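Local coordinates for organic hydroperoxide resistance protein (Deinococcus radiodurans, PDB 1USP) that probably reduces organic hydroperoxides with a pair of reactive cysteines, protecting the cell from peroxide damage, as other members of the OsmC/Ohr family do, at residues A[110-115]-A[134-138]. Numbering follows the deposited sequence.
Sequences AEGLMH and RLKVR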
# COMPACT_ATOMS: atom_id res chain seq x y z
N ALA A 110 4.94 -25.24 0.95
CA ALA A 110 4.21 -23.98 0.86
C ALA A 110 4.60 -23.09 2.04
O ALA A 110 4.79 -21.89 1.88
CB ALA A 110 2.71 -24.24 0.84
N GLU A 111 4.73 -23.68 3.22
CA GLU A 111 5.08 -22.92 4.41
C GLU A 111 6.49 -22.38 4.27
O GLU A 111 6.71 -21.22 4.53
CB GLU A 111 4.90 -23.75 5.67
CG GLU A 111 3.43 -23.99 6.03
CD GLU A 111 3.27 -24.86 7.25
OE1 GLU A 111 4.27 -25.44 7.72
OE2 GLU A 111 2.14 -24.97 7.75
N GLY A 112 7.42 -23.21 3.80
CA GLY A 112 8.75 -22.76 3.42
C GLY A 112 8.76 -21.51 2.55
O GLY A 112 9.49 -20.55 2.82
N LEU A 113 7.94 -21.52 1.52
CA LEU A 113 7.89 -20.40 0.58
C LEU A 113 7.36 -19.12 1.23
O LEU A 113 7.84 -18.05 0.94
CB LEU A 113 6.99 -20.74 -0.59
CG LEU A 113 7.52 -21.85 -1.48
CD1 LEU A 113 6.49 -22.20 -2.50
CD2 LEU A 113 8.83 -21.42 -2.12
N MSE A 114 6.37 -19.25 2.10
CA MSE A 114 5.77 -18.10 2.77
C MSE A 114 6.81 -17.42 3.65
O MSE A 114 6.85 -16.20 3.73
CB MSE A 114 4.57 -18.51 3.63
CG MSE A 114 3.30 -18.93 2.87
SE MSE A 114 2.60 -17.60 1.65
CE MSE A 114 1.65 -16.49 2.97
N HIS A 115 7.65 -18.20 4.32
CA HIS A 115 8.66 -17.60 5.20
C HIS A 115 9.77 -16.93 4.40
O HIS A 115 10.23 -15.84 4.74
CB HIS A 115 9.22 -18.67 6.15
CG HIS A 115 8.26 -19.08 7.22
ND1 HIS A 115 8.20 -18.46 8.44
CD2 HIS A 115 7.30 -20.03 7.23
CE1 HIS A 115 7.28 -19.04 9.18
NE2 HIS A 115 6.71 -19.99 8.47
N ARG A 134 0.34 -12.19 10.15
CA ARG A 134 0.03 -13.60 10.24
C ARG A 134 0.23 -14.24 8.88
O ARG A 134 -0.38 -13.81 7.91
CB ARG A 134 -1.42 -13.78 10.69
CG ARG A 134 -1.71 -13.20 12.06
CD ARG A 134 -3.09 -13.52 12.62
NE ARG A 134 -4.19 -12.85 11.90
CZ ARG A 134 -4.46 -11.55 11.95
NH1 ARG A 134 -3.72 -10.73 12.67
NH2 ARG A 134 -5.48 -11.05 11.24
N LEU A 135 1.10 -15.24 8.82
CA LEU A 135 1.34 -16.01 7.59
C LEU A 135 0.58 -17.33 7.65
O LEU A 135 0.71 -18.08 8.62
CB LEU A 135 2.81 -16.34 7.42
CG LEU A 135 3.81 -15.18 7.42
CD1 LEU A 135 5.21 -15.71 7.34
CD2 LEU A 135 3.50 -14.24 6.29
N LYS A 136 -0.16 -17.61 6.59
CA LYS A 136 -1.05 -18.76 6.53
C LYS A 136 -0.86 -19.49 5.20
O LYS A 136 -0.49 -18.89 4.20
CB LYS A 136 -2.51 -18.33 6.69
CG LYS A 136 -2.78 -17.40 7.89
CD LYS A 136 -4.29 -17.27 8.30
CE LYS A 136 -5.27 -17.80 7.25
NZ LYS A 136 -6.69 -17.35 7.48
N VAL A 137 -1.12 -20.79 5.21
CA VAL A 137 -1.17 -21.57 3.98
C VAL A 137 -2.52 -22.28 3.97
O VAL A 137 -2.91 -22.90 4.95
CB VAL A 137 -0.01 -22.59 3.92
CG1 VAL A 137 -0.24 -23.61 2.81
CG2 VAL A 137 1.32 -21.87 3.73
N ARG A 138 -3.24 -22.14 2.87
CA ARG A 138 -4.48 -22.87 2.65
C ARG A 138 -4.14 -24.13 1.82
O ARG A 138 -4.68 -25.21 2.07
CB ARG A 138 -5.48 -21.95 1.93
CG ARG A 138 -6.83 -22.55 1.60
CD ARG A 138 -7.78 -21.58 0.88
NE ARG A 138 -7.22 -21.16 -0.41
CZ ARG A 138 -7.92 -20.70 -1.45
NH1 ARG A 138 -9.24 -20.59 -1.39
NH2 ARG A 138 -7.28 -20.34 -2.56
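With chi1 at 167°, Val137 sets CG1 anti to its backbone N and CG2 anti to its carbonyl carbon, so that the two methyls face Ala110, Glu111 and Met114, about one turn of the helix. CG1 lies 3.6 Å from Ala110 CB, while CG2 sits 3.6 Å from Met114 CG and is also touched by Glu111 CG, whose chain crosses the valine at about a right angle. Met114, a selenomethionine here, bends at both chi2 and chi3, which carries its CE to within 3.4 Å of Lys136 O on the strand backbone. The buried Met114 side chain also touches Phe58 of helix 46-68, Leu98 of strand 91-101 and Ile79 of strand 78-88. This places the contact in the alpha/beta packing of the OsmC/Ohr fold: the 110-115 part of helix 107-120 runs roughly antiparallel to strand 134-137 (151°), an outermost strand of its sheet within the chain, the axes approaching to 8.5 Å. Toward the strand's start, Leu135 CD1 approaches Met114 O at 4.0 Å and lies over one face of the His115 ring, offset toward its rim; its other methyl, CD2, is 4.4 Å from Met114 CE. Beyond CG, the extended chain of partly exposed Glu111 leads to a salt bridge between OE2 and Arg107 NE; Arg107 also donates a hydrogen bond to Val137 O. Lys136 points its CB away from the helix, and its amine forms salt bridges with Glu97 and Glu99 of the adjoining strand.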